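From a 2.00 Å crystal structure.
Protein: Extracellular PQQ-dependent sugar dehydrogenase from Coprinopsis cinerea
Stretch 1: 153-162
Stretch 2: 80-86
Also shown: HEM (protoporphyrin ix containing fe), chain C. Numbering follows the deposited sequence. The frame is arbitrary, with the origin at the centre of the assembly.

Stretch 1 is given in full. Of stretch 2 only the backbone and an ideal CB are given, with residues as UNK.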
ATOM      1  N   THR A 153      -5.411   8.745 -17.055  1.00 16.99           N
ATOM      2  CA  THR A 153      -6.324   7.788 -17.678  1.00 18.27           C
ATOM      3  C   THR A 153      -6.652   6.710 -16.624  1.00 17.23           C
ATOM      4  O   THR A 153      -6.055   5.655 -16.597  1.00 16.68           O
ATOM      5  CB  THR A 153      -5.754   7.200 -18.988  1.00 18.97           C
ATOM      6  OG1 THR A 153      -4.506   6.553 -18.719  1.00 22.52           O
ATOM      7  CG2 THR A 153      -5.490   8.325 -20.017  1.00 20.30           C
ATOM      8  N   PRO A 154      -7.617   7.006 -15.738  1.00 17.68           N
ATOM      9  CA  PRO A 154      -7.786   6.201 -14.519  1.00 16.98           C
ATOM     10  C   PRO A 154      -8.265   4.758 -14.759  1.00 16.88           C
ATOM     11  O   PRO A 154      -8.163   3.932 -13.863  1.00 15.67           O
ATOM     12  CB  PRO A 154      -8.779   7.008 -13.681  1.00 18.10           C
ATOM     13  CG  PRO A 154      -9.385   8.016 -14.585  1.00 18.60           C
ATOM     14  CD  PRO A 154      -8.493   8.198 -15.771  1.00 17.67           C
ATOM     15  N   SER A 155      -8.746   4.447 -15.967  1.00 17.74           N
ATOM     16  CA  SER A 155      -9.083   3.056 -16.337  1.00 18.62           C
ATOM     17  C   SER A 155      -7.858   2.148 -16.512  1.00 19.09           C
ATOM     18  O   SER A 155      -7.981   0.929 -16.424  1.00 20.93           O
ATOM     19  CB  SER A 155      -9.885   3.044 -17.639  1.00 18.92           C
ATOM     20  OG  SER A 155      -8.961   3.156 -18.711  1.00 19.99           O
ATOM     21  N   ASP A 156      -6.684   2.731 -16.751  1.00 20.20           N
ATOM     22  CA  ASP A 156      -5.457   1.972 -17.069  1.00 21.09           C
ATOM     23  C   ASP A 156      -4.539   1.948 -15.817  1.00 18.98           C
ATOM     24  O   ASP A 156      -4.137   2.999 -15.332  1.00 17.69           O
ATOM     25  CB  ASP A 156      -4.751   2.621 -18.284  1.00 23.66           C
ATOM     26  CG  ASP A 156      -3.478   1.873 -18.754  1.00 27.85           C
ATOM     27  OD1 ASP A 156      -2.952   0.939 -18.102  1.00 28.73           O
ATOM     28  OD2 ASP A 156      -2.972   2.258 -19.828  1.00 32.38           O
ATOM     29  N   PRO A 157      -4.171   0.740 -15.334  1.00 19.10           N
ATOM     30  CA  PRO A 157      -3.259   0.646 -14.192  1.00 18.48           C
ATOM     31  C   PRO A 157      -1.892   1.223 -14.530  1.00 17.82           C
ATOM     32  O   PRO A 157      -1.145   1.573 -13.620  1.00 17.72           O
ATOM     33  CB  PRO A 157      -3.126  -0.855 -13.946  1.00 18.74           C
ATOM     34  CG  PRO A 157      -4.292  -1.458 -14.595  1.00 21.06           C
ATOM     35  CD  PRO A 157      -4.746  -0.573 -15.700  1.00 19.26           C
ATOM     36  N   SER A 158      -1.576   1.360 -15.810  1.00 17.24           N
ATOM     37  CA  SER A 158      -0.285   2.013 -16.182  1.00 19.07           C
ATOM     38  C   SER A 158      -0.375   3.509 -16.471  1.00 17.11           C
ATOM     39  O   SER A 158       0.585   4.117 -16.981  1.00 18.64           O
ATOM     40  CB  SER A 158       0.369   1.263 -17.349  1.00 19.95           C
ATOM     41  OG  SER A 158       0.770  -0.010 -16.864  1.00 24.38           O
ATOM     42  N   SER A 159      -1.514   4.097 -16.143  1.00 16.67           N
ATOM     43  CA  SER A 159      -1.754   5.539 -16.320  1.00 16.94           C
ATOM     44  C   SER A 159      -0.616   6.412 -15.822  1.00 16.42           C
ATOM     45  O   SER A 159      -0.072   6.181 -14.748  1.00 16.63           O
ATOM     46  CB  SER A 159      -3.023   5.974 -15.565  1.00 16.51           C
ATOM     47  OG  SER A 159      -3.233   7.358 -15.752  1.00 14.82           O
ATOM     48  N   GLY A 160      -0.269   7.415 -16.613  1.00 16.77           N
ATOM     49  CA  GLY A 160       0.499   8.560 -16.101  1.00 16.93           C
ATOM     50  C   GLY A 160      -0.226   9.247 -14.950  1.00 16.57           C
ATOM     51  O   GLY A 160      -1.470   9.161 -14.804  1.00 16.28           O
ATOM     52  N   LEU A 161       0.551   9.910 -14.114  1.00 17.54           N
ATOM     53  CA  LEU A 161      -0.026  10.609 -12.965  1.00 18.03           C
ATOM     54  C   LEU A 161       0.715  11.915 -12.659  1.00 17.94           C
ATOM     55  O   LEU A 161       1.882  12.084 -13.007  1.00 17.89           O
ATOM     56  CB  LEU A 161      -0.098   9.674 -11.754  1.00 17.90           C
ATOM     57  CG  LEU A 161       1.110   8.851 -11.338  1.00 19.09           C
ATOM     58  CD1 LEU A 161       2.218   9.758 -10.836  1.00 18.62           C
ATOM     59  CD2 LEU A 161       0.729   7.840 -10.260  1.00 18.14           C
ATOM     60  N   TYR A 162       0.027  12.829 -12.005  1.00 17.44           N
ATOM     61  CA  TYR A 162       0.655  14.064 -11.527  1.00 17.13           C
ATOM     62  C   TYR A 162       1.382  13.772 -10.226  1.00 17.50           C
ATOM     63  O   TYR A 162       0.949  12.919  -9.435  1.00 15.13           O
ATOM     64  CB  TYR A 162      -0.412  15.140 -11.296  1.00 17.11           C
ATOM     65  CG  TYR A 162      -1.056  15.588 -12.604  1.00 17.81           C
ATOM     66  CD1 TYR A 162      -0.341  16.392 -13.517  1.00 18.53           C
ATOM     67  CD2 TYR A 162      -2.351  15.181 -12.945  1.00 19.03           C
ATOM     68  CE1 TYR A 162      -0.899  16.786 -14.727  1.00 19.09           C
ATOM     69  CE2 TYR A 162      -2.937  15.587 -14.157  1.00 20.37           C
ATOM     70  CZ  TYR A 162      -2.197  16.379 -15.039  1.00 19.90           C
ATOM     71  OH  TYR A 162      -2.764  16.775 -16.239  1.00 21.51           O
ATOM     72  N   UNK A  80     -11.313  -0.141  -7.893  1.00 17.57           N
ATOM     73  CA  UNK A  80      -9.937   0.049  -7.394  1.00 15.95           C
ATOM     74  C   UNK A  80      -8.885  -0.390  -8.433  1.00 15.50           C
ATOM     75  O   UNK A  80      -9.135  -1.263  -9.256  1.00 13.65           O
ATOM     76  CB  UNK A  80      -9.739  -0.736  -6.095  1.00 15.95           C
ATOM     77  N   UNK A  81      -7.739   0.275  -8.416  1.00 14.82           N
ATOM     78  CA  UNK A  81      -6.630  -0.053  -9.284  1.00 15.41           C
ATOM     79  C   UNK A  81      -5.377   0.030  -8.447  1.00 14.99           C
ATOM     80  O   UNK A  81      -5.327   0.783  -7.461  1.00 13.81           O
ATOM     81  CB  UNK A  81      -6.561   0.873 -10.500  1.00 15.41           C
ATOM     82  N   UNK A  82      -4.342  -0.686  -8.883  1.00 14.80           N
ATOM     83  CA  UNK A  82      -3.050  -0.634  -8.217  1.00 14.94           C
ATOM     84  C   UNK A  82      -1.941  -0.893  -9.230  1.00 15.12           C
ATOM     85  O   UNK A  82      -2.118  -1.659 -10.197  1.00 14.72           O
ATOM     86  CB  UNK A  82      -2.986  -1.648  -7.073  1.00 14.94           C
ATOM     87  N   UNK A  83      -0.803  -0.247  -9.012  1.00 14.35           N
ATOM     88  CA  UNK A  83       0.305  -0.334  -9.933  1.00 15.58           C
ATOM     89  C   UNK A  83       1.624  -0.335  -9.142  1.00 16.07           C
ATOM     90  O   UNK A  83       1.720   0.316  -8.081  1.00 16.40           O
ATOM     91  CB  UNK A  83       0.262   0.820 -10.936  1.00 15.58           C
ATOM     92  N   UNK A  84       2.621  -1.062  -9.651  1.00 15.29           N
ATOM     93  CA  UNK A  84       3.977  -0.994  -9.113  1.00 15.26           C
ATOM     94  C   UNK A  84       4.803  -0.130 -10.043  1.00 16.09           C
ATOM     95  O   UNK A  84       4.737  -0.302 -11.279  1.00 15.85           O
ATOM     96  CB  UNK A  84       4.595  -2.385  -8.958  1.00 15.26           C
ATOM     97  N   UNK A  85       5.599   0.776  -9.454  1.00 16.54           N
ATOM     98  CA  UNK A  85       6.451   1.690 -10.230  1.00 17.24           C
ATOM     99  C   UNK A  85       7.853   1.853  -9.666  1.00 16.14           C
ATOM    100  O   UNK A  85       8.141   1.369  -8.581  1.00 15.73           O
ATOM    101  CB  UNK A  85       5.788   3.066 -10.312  1.00 17.24           C
ATOM    102  N   UNK A  86       8.703   2.538 -10.438  1.00 16.34           N
ATOM    103  CA  UNK A  86      10.117   2.682 -10.152  1.00 16.46           C
ATOM    104  C   UNK A  86      10.627   3.988 -10.749  1.00 17.45           C
ATOM    105  O   UNK A  86      10.398   4.252 -11.918  1.00 18.30           O
ATOM    106  CB  UNK A  86      10.906   1.490 -10.696  1.00 16.46           C
TER
HETATM  107  CHA HEM C 302       9.378  12.822  -2.825  1.00 17.04           C
HETATM  108  CHB HEM C 302       8.813  14.125  -7.480  1.00 17.84           C
HETATM  109  CHC HEM C 302       5.583  10.574  -8.117  1.00 15.83           C
HETATM  110  CHD HEM C 302       6.839   8.776  -3.722  1.00 14.63           C
HETATM  111  C1A HEM C 302       9.462  13.513  -4.020  1.00 19.12           C
HETATM  112  C2A HEM C 302      10.170  14.729  -4.196  1.00 21.18           C
HETATM  113  C3A HEM C 302       9.992  15.093  -5.511  1.00 20.85           C
HETATM  114  C4A HEM C 302       9.186  14.109  -6.147  1.00 18.82           C
HETATM  115  CMA HEM C 302      10.555  16.331  -6.192  1.00 22.83           C
HETATM  116  CAA HEM C 302      10.971  15.482  -3.144  1.00 23.80           C
HETATM  117  CBA HEM C 302      10.111  16.042  -1.996  1.00 32.56           C
HETATM  118  CGA HEM C 302       8.935  16.876  -2.430  1.00 39.27           C
HETATM  119  O1A HEM C 302       7.748  16.490  -2.261  1.00 42.05           O
HETATM  120  O2A HEM C 302       9.141  17.985  -2.968  1.00 47.98           O
HETATM  121  C1B HEM C 302       7.866  13.285  -8.059  1.00 18.14           C
HETATM  122  C2B HEM C 302       7.369  13.465  -9.394  1.00 18.66           C
HETATM  123  C3B HEM C 302       6.414  12.483  -9.568  1.00 18.41           C
HETATM  124  C4B HEM C 302       6.374  11.706  -8.306  1.00 16.65           C
HETATM  125  CMB HEM C 302       7.804  14.566 -10.383  1.00 19.63           C
HETATM  126  CAB HEM C 302       5.561  12.148 -10.743  1.00 18.61           C
HETATM  127  CBB HEM C 302       5.050  13.055 -11.567  1.00 20.24           C
HETATM  128  C1C HEM C 302       5.701   9.705  -6.998  1.00 14.81           C
HETATM  129  C2C HEM C 302       4.986   8.497  -6.830  1.00 13.86           C
HETATM  130  C3C HEM C 302       5.337   7.967  -5.582  1.00 14.08           C
HETATM  131  C4C HEM C 302       6.263   8.891  -4.966  1.00 14.27           C
HETATM  132  CMC HEM C 302       4.061   7.914  -7.884  1.00 13.34           C
HETATM  133  CAC HEM C 302       4.861   6.678  -5.007  1.00 14.44           C
HETATM  134  CBC HEM C 302       3.603   6.231  -5.211  1.00 13.16           C
HETATM  135  C1D HEM C 302       7.573   9.811  -3.124  1.00 15.32           C
HETATM  136  C2D HEM C 302       8.068   9.716  -1.733  1.00 16.22           C
HETATM  137  C3D HEM C 302       8.788  10.817  -1.486  1.00 16.03           C
HETATM  138  C4D HEM C 302       8.736  11.588  -2.746  1.00 16.28           C
HETATM  139  CMD HEM C 302       7.831   8.612  -0.736  1.00 16.88           C
HETATM  140  CAD HEM C 302       9.451  11.205  -0.166  1.00 15.84           C
HETATM  141  CBD HEM C 302      10.806  10.569   0.085  1.00 15.29           C
HETATM  142  CGD HEM C 302      11.821  11.226  -0.809  1.00 17.03           C
HETATM  143  O1D HEM C 302      12.462  10.589  -1.689  1.00 16.10           O
HETATM  144  O2D HEM C 302      11.995  12.446  -0.688  1.00 18.20           O
HETATM  145  NA  HEM C 302       8.839  13.162  -5.221  1.00 18.20           N
HETATM  146  NB  HEM C 302       7.258  12.251  -7.463  1.00 16.95           N
HETATM  147  NC  HEM C 302       6.424   9.941  -5.851  1.00 15.05           N
HETATM  148  ND  HEM C 302       8.031  10.948  -3.715  1.00 16.11           N
HETATM  149 FE   HEM C 302       7.676  11.572  -5.516  1.00 15.77          FE

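Stretch 2 runs as an extended strand past a loop built from two type I turns, Thr153 to Asp156 and Asp156 to Ser159. These turns leave several carbonyl oxygens, those of Pro154, Ser155, Pro157 and Ser159, without a backbone partner inside the loop, so the strand meets a surface rich in acceptors. Alternate CA-to-CB bonds in the middle of the strand point toward it.

Position 80 lies out of reach, and its ideal CB has nothing of stretch 1 within 5.5 Å. Its phi of -67° would admit proline among many others. The residue is Pro80.

At position 81 the CB points toward the loop, 4.8 Å from Pro154 O and 5.0 Å from Pro157 CA. A long donor, lysine or arginine, or a shorter one such as glutamine, would suit the acceptors beyond. The residue is Arg81. Its NE donates to Pro154 O at 3.0 Å, with that oxygen near the guanidinium plane, while Ser155 O lies over one face, 3.2 Å from CZ. The aliphatic part is used too: CD of Arg81 comes 4.4 Å from CD of Pro157.

Position 82 points away, so stretch 1 says little about its side chain; the extended backbone favours beta-branched residues. Ile82 fits that preference, and its backbone O lies 4.0 Å from Pro157 CB.

Position 83 points toward the loop at the closest CA approach, 5.6 Å from the CA of Pro157. The ideal CB is already only 3.1 Å from Pro157 O, which argues for a small residue: glycine, alanine or serine. It is Ser83, with chi1 t. Its OG stands 3.2 Å from Pro157 O and also accepts a hydrogen bond from the side chain at position 85.

Position 84 points away and makes no contact, leaving the choice open. It is Ala84.

Position 85 points toward stretch 1, but its ideal CB has nothing there within 5.5 Å. A long side chain is needed to cross the gap, and the carbonyls of Pro157 and Ser159 call for donors: lysine could reach toward them, but arginine offers several N-H groups at once. Arg85 extends with chi2 and chi3 both t. NH2 donates to Pro157 O at 2.9 Å, and NH1 and NH2 each donate to Ser159 O at 2.7 Å, both oxygens lying near the guanidinium plane. NE donates to Ser83 OG at 2.9 Å, and Leu161 CG packs 3.7 Å from NH1.

Position 86 is out of reach, so stretch 1 sets no requirement. It is Trp86.

Stretch 2 (80-86) PRISARW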
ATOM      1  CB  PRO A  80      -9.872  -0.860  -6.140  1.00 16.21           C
ATOM      2  CG  PRO A  80     -10.892  -1.932  -6.412  1.00 18.23           C
ATOM      3  CD  PRO A  80     -12.001  -1.261  -7.215  1.00 16.52           C
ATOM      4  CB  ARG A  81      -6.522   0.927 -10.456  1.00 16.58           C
ATOM      5  CG  ARG A  81      -7.821   1.148 -11.228  1.00 18.58           C
ATOM      6  CD  ARG A  81      -7.687   0.844 -12.689  1.00 19.73           C
ATOM      7  NE  ARG A  81      -8.963   1.116 -13.334  1.00 23.28           N
ATOM      8  CZ  ARG A  81      -9.795   0.202 -13.832  1.00 24.22           C
ATOM      9  NH1 ARG A  81      -9.493  -1.107 -13.801  1.00 24.01           N
ATOM     10  NH2 ARG A  81     -10.941   0.615 -14.379  1.00 27.64           N
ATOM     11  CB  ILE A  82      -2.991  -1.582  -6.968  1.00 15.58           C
ATOM     12  CG1 ILE A  82      -1.742  -1.311  -6.113  1.00 16.69           C
ATOM     13  CG2 ILE A  82      -3.047  -3.068  -7.367  1.00 15.42           C
ATOM     14  CD1 ILE A  82      -2.001  -1.064  -4.652  1.00 16.28           C
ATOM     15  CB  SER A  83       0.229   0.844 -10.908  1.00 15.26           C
ATOM     16  OG  SER A  83       1.390   0.951 -11.706  1.00 16.27           O
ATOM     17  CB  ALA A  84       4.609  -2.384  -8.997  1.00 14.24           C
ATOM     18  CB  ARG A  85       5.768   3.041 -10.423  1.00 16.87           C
ATOM     19  CG  ARG A  85       4.348   2.851 -10.926  1.00 17.33           C
ATOM     20  CD  ARG A  85       3.794   4.001 -11.685  1.00 17.54           C
ATOM     21  NE  ARG A  85       2.437   3.651 -12.120  1.00 18.77           N
ATOM     22  CZ  ARG A  85       1.615   4.466 -12.771  1.00 18.43           C
ATOM     23  NH1 ARG A  85       2.006   5.718 -13.068  1.00 18.32           N
ATOM     24  NH2 ARG A  85       0.395   4.032 -13.117  1.00 16.36           N
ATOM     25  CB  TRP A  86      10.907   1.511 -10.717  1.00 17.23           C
ATOM     26  CG  TRP A  86      12.301   1.470 -10.196  1.00 18.28           C
ATOM     27  CD1 TRP A  86      13.348   2.257 -10.596  1.00 18.71           C
ATOM     28  CD2 TRP A  86      12.813   0.611  -9.158  1.00 17.81           C
ATOM     29  NE1 TRP A  86      14.491   1.931  -9.867  1.00 19.74           N
ATOM     30  CE2 TRP A  86      14.191   0.921  -8.992  1.00 18.34           C
ATOM     31  CE3 TRP A  86      12.250  -0.414  -8.373  1.00 17.84           C
ATOM     32  CZ2 TRP A  86      15.021   0.234  -8.069  1.00 18.74           C
ATOM     33  CZ3 TRP A  86      13.069  -1.090  -7.454  1.00 17.35           C
ATOM     34  CH2 TRP A  86      14.434  -0.752  -7.303  1.00 18.82           C
TER
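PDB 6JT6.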